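Local coordinates for protein epoxyqueuosine reductase (Streptococcus thermophilus, PDB 5D6S) that binds cobalamin and two iron/sulfur clusters within a single chain, as a member of the epoxyqueuosine reductase (QueG) family, at residues K92-I97 with T164-R169; G179-K184 with M190-L195; V339-I344 with I358-E363; E343-N348 with L373-G378. One frame throughout, in Å; residues are numbered along the deposited sequence.

Contact 1: K92-I97 with T164-R169; sequences KTIISI and TAVAKR
S96 and A167 mark where strand 93-97 and helix 164-169 come nearest: their CA atoms lie 5.4 Å apart, and the axes of the two short segments approach to 7.9 Å at 102°. The helix therefore runs almost squarely across the strand, and no hydrogen bond links the two. K92 and T93 both face T197 in a classic beta bulge, and from there the strand sends I94 and S96 toward the helix while I95 and I97 point to the other side of the sheet.

Two branched side chains, I94 and V166, and two small ones, S96 and A167, make the junction. The CG1 branch of V166, placed opposite its own backbone N (chi1 165°), reaches toward the strand and touches both residues, meeting I94 CG2 at 3.8 Å and S96 CB at 3.9 Å. The side chains of I94 and V166 cross at about a right angle and touch through one methyl of each. S96 turns its hydroxyl to the helix, where OG lies 3.3 Å from A167 CB, a contact with carbon and not a polar bond.

At the end of the helix segment the guanidinium of R169 is held by T49 OG1, D52 O and D53 O, and it also makes a cation-pi contact with F54. T164 and K168 of the same helix touch cobalamin. The arrangement is that of a helix packed crosswise on one face of a four-stranded antiparallel sheet, with S96 and A167 at the closest approach, I94 against V166 beside them, and the helix bordering the cobalamin pocket.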
loop_
_atom_site.group_PDB
_atom_site.type_symbol
_atom_site.label_atom_id
_atom_site.label_comp_id
_atom_site.label_asym_id
_atom_site.label_seq_id
_atom_site.Cartn_x
_atom_site.Cartn_y
_atom_site.Cartn_z
ATOM N N LYS A 92 -16.402 18.160 17.364
ATOM C CA LYS A 92 -16.398 19.585 17.149
ATOM C C LYS A 92 -15.322 19.970 16.130
ATOM O O LYS A 92 -15.595 20.687 15.185
ATOM C CB LYS A 92 -16.168 20.283 18.492
ATOM C CG LYS A 92 -16.917 21.591 18.642
ATOM C CD LYS A 92 -18.415 21.365 18.782
ATOM C CE LYS A 92 -19.180 22.300 17.852
ATOM N NZ LYS A 92 -20.653 22.155 17.969
ATOM N N THR A 93 -14.096 19.502 16.329
ATOM C CA THR A 93 -13.054 19.659 15.321
ATOM C C THR A 93 -12.339 18.326 15.052
ATOM O O THR A 93 -12.434 17.385 15.850
ATOM C CB THR A 93 -12.035 20.756 15.712
ATOM O OG1 THR A 93 -11.095 20.940 14.647
ATOM C CG2 THR A 93 -11.264 20.392 16.962
ATOM N N ILE A 94 -11.660 18.243 13.904
ATOM C CA ILE A 94 -10.820 17.085 13.535
ATOM C C ILE A 94 -9.420 17.579 13.233
ATOM O O ILE A 94 -9.242 18.501 12.451
ATOM C CB ILE A 94 -11.330 16.343 12.270
ATOM C CG1 ILE A 94 -12.720 15.736 12.508
ATOM C CG2 ILE A 94 -10.368 15.234 11.887
ATOM C CD1 ILE A 94 -13.413 15.248 11.252
ATOM N N ILE A 95 -8.431 16.921 13.821
ATOM C CA ILE A 95 -7.032 17.278 13.620
ATOM C C ILE A 95 -6.382 16.232 12.734
ATOM O O ILE A 95 -6.245 15.076 13.132
ATOM C CB ILE A 95 -6.262 17.308 14.947
ATOM C CG1 ILE A 95 -7.038 18.135 15.979
ATOM C CG2 ILE A 95 -4.858 17.840 14.724
ATOM C CD1 ILE A 95 -6.470 18.080 17.389
ATOM N N SER A 96 -5.984 16.646 11.537
ATOM C CA SER A 96 -5.324 15.761 10.597
ATOM C C SER A 96 -3.832 15.841 10.800
ATOM O O SER A 96 -3.282 16.936 10.749
ATOM C CB SER A 96 -5.644 16.155 9.157
ATOM O OG SER A 96 -4.848 15.404 8.253
ATOM N N ILE A 97 -3.171 14.692 10.974
ATOM C CA ILE A 97 -1.699 14.656 10.997
ATOM C C ILE A 97 -1.098 14.027 9.738
ATOM O O ILE A 97 -1.767 13.306 9.009
ATOM C CB ILE A 97 -1.131 13.959 12.245
ATOM C CG1 ILE A 97 -1.505 12.493 12.282
ATOM C CG2 ILE A 97 -1.642 14.651 13.489
ATOM C CD1 ILE A 97 -0.640 11.728 13.261
ATOM N N THR A 164 -8.050 10.771 3.467
ATOM C CA THR A 164 -7.456 11.543 2.428
ATOM C C THR A 164 -8.188 12.893 2.326
ATOM O O THR A 164 -7.566 13.929 2.123
ATOM C CB THR A 164 -7.484 10.693 1.144
ATOM O OG1 THR A 164 -6.277 10.893 0.404
ATOM C CG2 THR A 164 -8.700 10.966 0.286
ATOM N N ALA A 165 -9.508 12.843 2.491
ATOM C CA ALA A 165 -10.392 14.002 2.360
ATOM C C ALA A 165 -10.388 14.848 3.623
ATOM O O ALA A 165 -10.619 16.063 3.595
ATOM C CB ALA A 165 -11.818 13.550 2.047
ATOM N N VAL A 166 -10.121 14.194 4.733
ATOM C CA VAL A 166 -9.917 14.897 5.983
ATOM C C VAL A 166 -8.690 15.795 5.895
ATOM O O VAL A 166 -8.761 16.973 6.219
ATOM C CB VAL A 166 -9.756 13.910 7.155
ATOM C CG1 VAL A 166 -9.185 14.604 8.375
ATOM C CG2 VAL A 166 -11.099 13.268 7.472
ATOM N N ALA A 167 -7.570 15.230 5.458
ATOM C CA ALA A 167 -6.323 15.978 5.331
ATOM C C ALA A 167 -6.415 17.139 4.327
ATOM O O ALA A 167 -5.667 18.116 4.445
ATOM C CB ALA A 167 -5.198 15.045 4.945
ATOM N N LYS A 168 -7.301 17.029 3.344
ATOM C CA LYS A 168 -7.542 18.140 2.431
ATOM C C LYS A 168 -8.275 19.307 3.116
ATOM O O LYS A 168 -7.756 20.428 3.134
ATOM C CB LYS A 168 -8.325 17.711 1.194
ATOM C CG LYS A 168 -8.580 18.881 0.262
ATOM C CD LYS A 168 -9.277 18.495 -1.019
ATOM C CE LYS A 168 -10.223 19.607 -1.434
ATOM N NZ LYS A 168 -11.068 19.207 -2.572
ATOM N N ARG A 169 -9.466 19.055 3.664
ATOM C CA ARG A 169 -10.173 20.085 4.449
ATOM C C ARG A 169 -9.304 20.713 5.540
ATOM O O ARG A 169 -9.589 21.820 5.969
ATOM C CB ARG A 169 -11.459 19.574 5.122
ATOM C CG ARG A 169 -12.691 19.539 4.233
ATOM C CD ARG A 169 -13.997 19.860 4.969
ATOM N NE ARG A 169 -14.074 19.366 6.358
ATOM C CZ ARG A 169 -15.071 18.628 6.876
ATOM N NH1 ARG A 169 -15.020 18.261 8.159
ATOM N NH2 ARG A 169 -16.119 18.251 6.142
#

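Contact 2: G179-K184 with M190-L195; sequences GLVISK and MYLGEL
V181 and S183 carry the meeting of 179-184 with the strand that starts at M190, V181 touching both M190 and L192. Ahead of them G179, with a positive phi, gives its carbonyl O to a hydrogen bond with cobalamin, and the N of V181 is bound to an oxygen of the same ligand. The side chain of V181 splits its two branches between two partners. CG1 packs on M190 CE at 3.7 Å, the two side chains crossing near a right angle, whereas CG2 rests on L192 CD1 at 3.9 Å.

I182 turns its side chain away from M190-L195, to within about 4 Å of an iron/sulfur cluster, measured from the nearest atoms. S183 then faces back. Its OG is 3.6 Å from M190 SD, and is hydrogen-bonded to Y186 N, and weakly to G187 O, in the loop that follows. M190 is nearly extended up to its sulfur and then bent there (chi3 -73°), which folds CE back over the backbone of 181-183, 3.4 Å from V181 O.

No backbone hydrogen bond joins the two segments: 181-182 pairs with 174-175 in a small sheet of its own, while 190-195 belongs to the four-stranded one. With M190 O and L192 O each bound to a nitrogen of cobalamin, the contact forms part of the cobalamin pocket wall, with an iron/sulfur cluster close to the I182 side chain.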
loop_
_atom_site.group_PDB
_atom_site.type_symbol
_atom_site.label_atom_id
_atom_site.label_comp_id
_atom_site.label_asym_id
_atom_site.label_seq_id
_atom_site.Cartn_x
_atom_site.Cartn_y
_atom_site.Cartn_z
ATOM N N GLY A 179 -5.378 10.459 -6.736
ATOM C CA GLY A 179 -6.186 10.096 -5.566
ATOM C C GLY A 179 -5.509 10.403 -4.245
ATOM O O GLY A 179 -6.145 10.393 -3.198
ATOM N N LEU A 180 -4.225 10.707 -4.294
ATOM C CA LEU A 180 -3.448 10.905 -3.078
ATOM C C LEU A 180 -3.379 12.359 -2.594
ATOM O O LEU A 180 -3.602 13.298 -3.348
ATOM C CB LEU A 180 -2.027 10.399 -3.303
ATOM C CG LEU A 180 -1.900 8.887 -3.489
ATOM C CD1 LEU A 180 -0.534 8.553 -4.077
ATOM C CD2 LEU A 180 -2.100 8.187 -2.158
ATOM N N VAL A 181 -3.037 12.517 -1.323
ATOM C CA VAL A 181 -2.829 13.831 -0.730
ATOM C C VAL A 181 -1.398 14.258 -0.954
ATOM O O VAL A 181 -0.475 13.559 -0.568
ATOM C CB VAL A 181 -3.137 13.839 0.772
ATOM C CG1 VAL A 181 -2.490 15.028 1.450
ATOM C CG2 VAL A 181 -4.644 13.870 0.995
ATOM N N ILE A 182 -1.242 15.421 -1.581
ATOM C CA ILE A 182 0.053 15.968 -1.997
ATOM C C ILE A 182 0.337 17.267 -1.254
ATOM O O ILE A 182 -0.439 18.227 -1.336
ATOM C CB ILE A 182 0.042 16.345 -3.497
ATOM C CG1 ILE A 182 -0.628 15.266 -4.378
ATOM C CG2 ILE A 182 1.450 16.721 -3.943
ATOM C CD1 ILE A 182 0.296 14.391 -5.199
ATOM N N SER A 183 1.450 17.314 -0.537
ATOM C CA SER A 183 1.940 18.569 0.056
ATOM C C SER A 183 3.120 19.109 -0.744
ATOM O O SER A 183 3.875 18.336 -1.346
ATOM C CB SER A 183 2.365 18.364 1.511
ATOM O OG SER A 183 3.688 17.852 1.598
ATOM N N LYS A 184 3.253 20.437 -0.774
ATOM C CA LYS A 184 4.425 21.121 -1.374
ATOM C C LYS A 184 5.715 20.695 -0.699
ATOM O O LYS A 184 6.716 20.406 -1.343
ATOM C CB LYS A 184 4.303 22.644 -1.226
ATOM C CG LYS A 184 3.963 23.367 -2.518
ATOM C CD LYS A 184 4.148 24.874 -2.390
ATOM C CE LYS A 184 4.071 25.558 -3.755
ATOM N NZ LYS A 184 4.479 26.991 -3.678
ATOM N N MET A 190 3.739 10.974 2.379
ATOM C CA MET A 190 3.273 11.136 3.770
ATOM C C MET A 190 2.250 10.071 4.203
ATOM O O MET A 190 1.327 9.731 3.440
ATOM C CB MET A 190 2.572 12.486 3.961
ATOM C CG MET A 190 3.324 13.715 3.465
ATOM S SD MET A 190 2.260 15.167 3.513
ATOM C CE MET A 190 1.138 14.883 2.128
ATOM N N TYR A 191 2.424 9.566 5.432
ATOM C CA TYR A 191 1.393 8.794 6.133
ATOM C C TYR A 191 0.393 9.762 6.745
ATOM O O TYR A 191 0.772 10.825 7.212
ATOM C CB TYR A 191 1.989 7.982 7.285
ATOM C CG TYR A 191 3.175 7.091 6.932
ATOM C CD1 TYR A 191 3.139 6.226 5.841
ATOM C CD2 TYR A 191 4.333 7.094 7.721
ATOM C CE1 TYR A 191 4.219 5.403 5.540
ATOM C CE2 TYR A 191 5.404 6.257 7.431
ATOM C CZ TYR A 191 5.347 5.415 6.340
ATOM O OH TYR A 191 6.417 4.589 6.050
ATOM N N LEU A 192 -0.880 9.399 6.746
ATOM C CA LEU A 192 -1.934 10.254 7.295
ATOM C C LEU A 192 -2.629 9.652 8.516
ATOM O O LEU A 192 -2.731 8.443 8.657
ATOM C CB LEU A 192 -3.007 10.565 6.240
ATOM C CG LEU A 192 -2.534 11.304 4.984
ATOM C CD1 LEU A 192 -3.716 11.692 4.095
ATOM C CD2 LEU A 192 -1.704 12.523 5.351
ATOM N N GLY A 193 -3.093 10.537 9.386
ATOM C CA GLY A 193 -3.901 10.184 10.544
ATOM C C GLY A 193 -4.892 11.287 10.907
ATOM O O GLY A 193 -4.833 12.390 10.366
ATOM N N GLU A 194 -5.794 10.978 11.829
ATOM C CA GLU A 194 -6.796 11.924 12.328
ATOM C C GLU A 194 -7.028 11.733 13.809
ATOM O O GLU A 194 -7.060 10.611 14.302
ATOM C CB GLU A 194 -8.165 11.711 11.698
ATOM C CG GLU A 194 -8.202 11.810 10.202
ATOM C CD GLU A 194 -8.082 10.471 9.549
ATOM O OE1 GLU A 194 -7.104 10.299 8.793
ATOM O OE2 GLU A 194 -8.948 9.597 9.813
ATOM N N LEU A 195 -7.227 12.849 14.500
ATOM C CA LEU A 195 -7.713 12.839 15.867
ATOM C C LEU A 195 -9.022 13.617 15.883
ATOM O O LEU A 195 -9.029 14.853 15.821
ATOM C CB LEU A 195 -6.682 13.475 16.797
ATOM C CG LEU A 195 -6.957 13.346 18.285
ATOM C CD1 LEU A 195 -6.990 11.895 18.726
ATOM C CD2 LEU A 195 -5.880 14.097 19.054
#

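Contact 3: V339-I344 with I358-E363; sequences VKLMEI and IWALGE
L341 and L361 interlock across two consecutive helices, their CA atoms, the nearest such pair of the two segments, 7.5 Å apart. Both leucines adopt the same rotamer, with CG set opposite the carbonyl carbon (chi1 -65° and -69°) and the chain extended beyond it. Coming from facing helices, these like-shaped side chains lie alongside each other, pointing opposite ways. CD1 of L341 thus lies against CD2 of L361 at 4.0 Å, and the same L361 methyl also reaches L341 CB at 4.1 Å.

The single methyl of A360 supplies the other half of the seat, 4.1 Å from L341 CD1, so one leucine methyl sits against two successive residues of the partner helix. Every touching atom is an aliphatic carbon, and all three residues are buried. Elsewhere on 358-363, E363 folds CG over one face of the W359 ring, nearer the ring's margin than its middle.

I326 of helix 318-331 touches both L341 and A360, closing the group from a third helix. Apolar joining of successive helices in this way is consistent with the HEAT-like helical architecture of the C-terminal part of the QueG family.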
loop_
_atom_site.group_PDB
_atom_site.type_symbol
_atom_site.label_atom_id
_atom_site.label_comp_id
_atom_site.label_asym_id
_atom_site.label_seq_id
_atom_site.Cartn_x
_atom_site.Cartn_y
_atom_site.Cartn_z
ATOM N N VAL A 339 14.912 -24.810 -9.823
ATOM C CA VAL A 339 14.902 -25.979 -8.959
ATOM C C VAL A 339 13.976 -25.713 -7.761
ATOM O O VAL A 339 13.264 -26.613 -7.272
ATOM C CB VAL A 339 16.309 -26.523 -8.586
ATOM C CG1 VAL A 339 17.419 -25.529 -8.856
ATOM C CG2 VAL A 339 16.356 -27.006 -7.139
ATOM N N LYS A 340 13.956 -24.473 -7.303
ATOM C CA LYS A 340 13.044 -24.109 -6.214
ATOM C C LYS A 340 11.569 -24.183 -6.615
ATOM O O LYS A 340 10.702 -24.600 -5.850
ATOM C CB LYS A 340 13.363 -22.702 -5.711
ATOM C CG LYS A 340 12.498 -22.249 -4.547
ATOM C CD LYS A 340 12.513 -23.217 -3.399
ATOM C CE LYS A 340 11.691 -22.692 -2.226
ATOM N NZ LYS A 340 11.716 -23.640 -1.082
ATOM N N LEU A 341 11.281 -23.717 -7.807
ATOM C CA LEU A 341 9.925 -23.770 -8.306
ATOM C C LEU A 341 9.489 -25.235 -8.399
ATOM O O LEU A 341 8.342 -25.564 -8.153
ATOM C CB LEU A 341 9.849 -23.048 -9.664
ATOM C CG LEU A 341 10.149 -21.541 -9.583
ATOM C CD1 LEU A 341 10.431 -20.947 -10.934
ATOM C CD2 LEU A 341 9.005 -20.774 -8.942
ATOM N N MET A 342 10.415 -26.114 -8.759
ATOM C CA MET A 342 10.078 -27.506 -8.942
ATOM C C MET A 342 9.756 -28.086 -7.589
ATOM O O MET A 342 8.865 -28.905 -7.472
ATOM C CB MET A 342 11.193 -28.269 -9.660
ATOM C CG MET A 342 11.138 -28.233 -11.184
ATOM S SD MET A 342 12.732 -28.674 -11.974
ATOM C CE MET A 342 12.144 -29.969 -13.078
ATOM N N GLU A 343 10.458 -27.644 -6.557
ATOM C CA GLU A 343 10.241 -28.117 -5.182
ATOM C C GLU A 343 8.867 -27.690 -4.669
ATOM O O GLU A 343 8.136 -28.489 -4.063
ATOM C CB GLU A 343 11.338 -27.623 -4.226
ATOM C CG GLU A 343 12.676 -28.336 -4.419
ATOM C CD GLU A 343 13.868 -27.673 -3.703
ATOM O OE1 GLU A 343 13.645 -26.893 -2.748
ATOM O OE2 GLU A 343 15.026 -27.936 -4.123
ATOM N N ILE A 344 8.519 -26.427 -4.909
ATOM C CA ILE A 344 7.216 -25.924 -4.515
ATOM C C ILE A 344 6.114 -26.772 -5.162
ATOM O O ILE A 344 5.177 -27.208 -4.511
ATOM C CB ILE A 344 7.073 -24.453 -4.937
ATOM C CG1 ILE A 344 7.886 -23.582 -4.018
ATOM C CG2 ILE A 344 5.618 -23.997 -4.893
ATOM C CD1 ILE A 344 8.146 -22.216 -4.581
ATOM N N ILE A 358 4.031 -23.090 -11.647
ATOM C CA ILE A 358 3.862 -23.739 -12.940
ATOM C C ILE A 358 3.889 -22.719 -14.071
ATOM O O ILE A 358 4.645 -22.863 -15.024
ATOM C CB ILE A 358 2.542 -24.522 -12.985
ATOM C CG1 ILE A 358 2.700 -25.805 -12.167
ATOM C CG2 ILE A 358 2.168 -24.856 -14.417
ATOM C CD1 ILE A 358 1.400 -26.498 -11.944
ATOM N N TRP A 359 3.124 -21.635 -13.906
ATOM C CA TRP A 359 3.195 -20.520 -14.817
ATOM C C TRP A 359 4.624 -20.011 -14.944
ATOM O O TRP A 359 5.105 -19.754 -16.042
ATOM C CB TRP A 359 2.283 -19.371 -14.339
ATOM C CG TRP A 359 2.432 -18.089 -15.132
ATOM C CD1 TRP A 359 1.958 -17.848 -16.387
ATOM C CD2 TRP A 359 3.111 -16.906 -14.732
ATOM N NE1 TRP A 359 2.287 -16.570 -16.788
ATOM C CE2 TRP A 359 2.987 -15.969 -15.786
ATOM C CE3 TRP A 359 3.792 -16.532 -13.585
ATOM C CZ2 TRP A 359 3.543 -14.695 -15.725
ATOM C CZ3 TRP A 359 4.355 -15.238 -13.519
ATOM C CH2 TRP A 359 4.224 -14.347 -14.582
ATOM N N ALA A 360 5.265 -19.811 -13.808
ATOM C CA ALA A 360 6.586 -19.190 -13.760
ATOM C C ALA A 360 7.603 -19.998 -14.591
ATOM O O ALA A 360 8.471 -19.410 -15.278
ATOM C CB ALA A 360 7.051 -19.009 -12.321
ATOM N N LEU A 361 7.494 -21.325 -14.567
ATOM C CA LEU A 361 8.387 -22.129 -15.412
ATOM C C LEU A 361 8.164 -21.865 -16.899
ATOM O O LEU A 361 9.117 -21.869 -17.675
ATOM C CB LEU A 361 8.258 -23.599 -15.106
ATOM C CG LEU A 361 8.801 -24.025 -13.745
ATOM C CD1 LEU A 361 8.410 -25.460 -13.489
ATOM C CD2 LEU A 361 10.301 -23.882 -13.642
ATOM N N GLY A 362 6.923 -21.598 -17.289
ATOM C CA GLY A 362 6.636 -21.294 -18.679
ATOM C C GLY A 362 7.216 -19.966 -19.130
ATOM O O GLY A 362 7.351 -19.696 -20.320
ATOM N N GLU A 363 7.550 -19.133 -18.172
ATOM C CA GLU A 363 8.116 -17.838 -18.456
ATOM C C GLU A 363 9.650 -17.927 -18.503
ATOM O O GLU A 363 10.293 -17.349 -19.385
ATOM C CB GLU A 363 7.660 -16.859 -17.346
ATOM C CG GLU A 363 6.468 -15.936 -17.649
ATOM C CD GLU A 363 5.732 -16.194 -18.953
ATOM O OE1 GLU A 363 5.048 -17.226 -19.094
ATOM O OE2 GLU A 363 5.836 -15.325 -19.838
#

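Contact 4: E343-N348 with L373-G378; sequences EIIDKN and LDYMRG
Y375 reaches across to D346 and I345, but the helix bearing it first organises its own surface. L373 places its carbonyl O over the centre of one face of the R377 guanidinium. D374 offers OD1 to R377 NH1, 2.6 Å away, in a salt bridge about one turn along the helix. The donor stands well above the carboxylate plane, yet the acceptor lies close to the plane of the guanidinium.

Y375 follows, and it bridges well-separated backbones, since the nearest CA pair, I345 and M376, is 10.6 Å apart. Its ring extends opposite the backbone N (chi1 168°), which carries the hydroxyl to the far helix. There OH donates to D346 OD2 over 2.9 Å, approaching from above the carboxylate, 38° out of its plane. OD2 also lies at the edge of the ring, 3.5 Å from CE1, with the ring and carboxylate planes 67° apart. The hydroxyl also touches the CG2 branch of I345 at 3.6 Å, so a buried aliphatic residue and an exposed acidic one both bound the phenol.

Next, M376 gives its carbonyl O to W390 NE1 of helix 384-396. Helix 351-364 packs on I345 through A357, I358 and L361, and its L361 also touches Y375, so within these two segments helices 338-347 and 370-377 meet through the side chain of Y375, next to helix 351-364.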
loop_
_atom_site.group_PDB
_atom_site.type_symbol
_atom_site.label_atom_id
_atom_site.label_comp_id
_atom_site.label_asym_id
_atom_site.label_seq_id
_atom_site.Cartn_x
_atom_site.Cartn_y
_atom_site.Cartn_z
ATOM N N GLU A 343 10.458 -27.644 -6.557
ATOM C CA GLU A 343 10.241 -28.117 -5.182
ATOM C C GLU A 343 8.867 -27.690 -4.669
ATOM O O GLU A 343 8.136 -28.489 -4.063
ATOM C CB GLU A 343 11.338 -27.623 -4.226
ATOM C CG GLU A 343 12.676 -28.336 -4.419
ATOM C CD GLU A 343 13.868 -27.673 -3.703
ATOM O OE1 GLU A 343 13.645 -26.893 -2.748
ATOM O OE2 GLU A 343 15.026 -27.936 -4.123
ATOM N N ILE A 344 8.519 -26.427 -4.909
ATOM C CA ILE A 344 7.216 -25.924 -4.515
ATOM C C ILE A 344 6.114 -26.772 -5.162
ATOM O O ILE A 344 5.177 -27.208 -4.511
ATOM C CB ILE A 344 7.073 -24.453 -4.937
ATOM C CG1 ILE A 344 7.886 -23.582 -4.018
ATOM C CG2 ILE A 344 5.618 -23.997 -4.893
ATOM C CD1 ILE A 344 8.146 -22.216 -4.581
ATOM N N ILE A 345 6.246 -26.989 -6.466
ATOM C CA ILE A 345 5.248 -27.721 -7.235
ATOM C C ILE A 345 5.094 -29.185 -6.778
ATOM O O ILE A 345 3.993 -29.694 -6.753
ATOM C CB ILE A 345 5.578 -27.701 -8.736
ATOM C CG1 ILE A 345 5.457 -26.290 -9.310
ATOM C CG2 ILE A 345 4.667 -28.660 -9.486
ATOM C CD1 ILE A 345 6.071 -26.151 -10.689
ATOM N N ASP A 346 6.192 -29.856 -6.478
ATOM C CA ASP A 346 6.121 -31.278 -6.157
ATOM C C ASP A 346 5.602 -31.474 -4.732
ATOM O O ASP A 346 4.732 -32.304 -4.496
ATOM C CB ASP A 346 7.422 -31.992 -6.567
ATOM C CG ASP A 346 7.593 -32.001 -8.163
ATOM O OD1 ASP A 346 6.775 -32.707 -8.832
ATOM O OD2 ASP A 346 8.491 -31.290 -8.751
ATOM N N LYS A 347 6.001 -30.611 -3.825
ATOM C CA LYS A 347 5.520 -30.643 -2.438
ATOM C C LYS A 347 4.036 -30.280 -2.355
ATOM O O LYS A 347 3.231 -30.978 -1.755
ATOM C CB LYS A 347 6.356 -29.654 -1.625
ATOM C CG LYS A 347 6.226 -29.756 -0.127
ATOM C CD LYS A 347 7.256 -28.859 0.546
ATOM C CE LYS A 347 7.024 -28.724 2.045
ATOM N NZ LYS A 347 6.792 -30.050 2.698
ATOM N N ASN A 348 3.700 -29.174 -2.998
ATOM C CA ASN A 348 2.333 -28.737 -3.195
ATOM C C ASN A 348 1.536 -28.532 -1.949
ATOM O O ASN A 348 0.360 -28.837 -1.880
ATOM C CB ASN A 348 1.572 -29.678 -4.090
ATOM C CG ASN A 348 0.243 -29.101 -4.545
ATOM O OD1 ASN A 348 0.159 -27.942 -4.954
ATOM N ND2 ASN A 348 -0.802 -29.898 -4.458
ATOM N N LEU A 373 10.157 -30.845 -21.080
ATOM C CA LEU A 373 8.842 -31.172 -21.649
ATOM C C LEU A 373 8.249 -32.420 -20.980
ATOM O O LEU A 373 7.072 -32.453 -20.652
ATOM C CB LEU A 373 8.906 -31.363 -23.157
ATOM C CG LEU A 373 9.336 -30.121 -23.948
ATOM C CD1 LEU A 373 9.538 -30.462 -25.409
ATOM C CD2 LEU A 373 8.320 -28.995 -23.806
ATOM N N ASP A 374 9.082 -33.417 -20.710
ATOM C CA ASP A 374 8.610 -34.612 -20.005
ATOM C C ASP A 374 8.203 -34.278 -18.549
ATOM O O ASP A 374 7.210 -34.807 -18.045
ATOM C CB ASP A 374 9.656 -35.745 -20.047
ATOM C CG ASP A 374 9.919 -36.282 -21.480
ATOM O OD1 ASP A 374 9.372 -35.719 -22.463
ATOM O OD2 ASP A 374 10.685 -37.278 -21.616
ATOM N N TYR A 375 8.959 -33.402 -17.875
ATOM C CA TYR A 375 8.625 -33.007 -16.488
ATOM C C TYR A 375 7.233 -32.435 -16.487
ATOM O O TYR A 375 6.389 -32.836 -15.687
ATOM C CB TYR A 375 9.608 -31.959 -15.936
ATOM C CG TYR A 375 9.145 -31.306 -14.646
ATOM C CD1 TYR A 375 9.098 -32.028 -13.467
ATOM C CD2 TYR A 375 8.717 -29.981 -14.606
ATOM C CE1 TYR A 375 8.642 -31.468 -12.271
ATOM C CE2 TYR A 375 8.273 -29.400 -13.403
ATOM C CZ TYR A 375 8.242 -30.155 -12.239
ATOM O OH TYR A 375 7.823 -29.624 -11.009
ATOM N N MET A 376 7.023 -31.462 -17.376
ATOM C CA MET A 376 5.777 -30.680 -17.430
ATOM C C MET A 376 4.631 -31.556 -17.864
ATOM O O MET A 376 3.593 -31.566 -17.226
ATOM C CB MET A 376 5.949 -29.484 -18.392
ATOM C CG MET A 376 4.801 -28.499 -18.461
ATOM S SD MET A 376 4.400 -27.672 -16.922
ATOM C CE MET A 376 5.890 -26.687 -16.674
ATOM N N ARG A 377 4.837 -32.316 -18.939
ATOM C CA ARG A 377 3.826 -33.256 -19.419
ATOM C C ARG A 377 3.369 -34.154 -18.272
ATOM O O ARG A 377 2.195 -34.507 -18.172
ATOM C CB ARG A 377 4.376 -34.114 -20.586
ATOM C CG ARG A 377 3.338 -34.968 -21.322
ATOM C CD ARG A 377 3.945 -35.803 -22.464
ATOM N NE ARG A 377 4.777 -35.013 -23.397
ATOM C CZ ARG A 377 6.109 -35.075 -23.499
ATOM N NH1 ARG A 377 6.812 -35.909 -22.738
ATOM N NH2 ARG A 377 6.750 -34.301 -24.377
ATOM N N GLY A 378 4.315 -34.519 -17.420
ATOM C CA GLY A 378 4.101 -35.503 -16.354
ATOM C C GLY A 378 3.523 -35.029 -15.021
ATOM O O GLY A 378 3.264 -35.844 -14.139
#

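The four contacts fall into two pairs at opposite sides of the chain's centre. Contacts 1 and 2, with centres 9 Å apart, share the four-stranded sheet: I95 O meets L195 N at 2.8 Å and I97 N meets G193 O at 2.9 Å, both probable hydrogen bonds. Together they border the cobalamin pocket, contact 2 more closely. Contacts 3 and 4, 8 Å between centres, both use helix 338-347, and Y375 joins them by packing its OH on M342 CG at 3.6 Å. Between contacts 2 and 3 the nearest atoms are about 26 Å apart, so the helical pair stands well away from the pocket lined by contact 2.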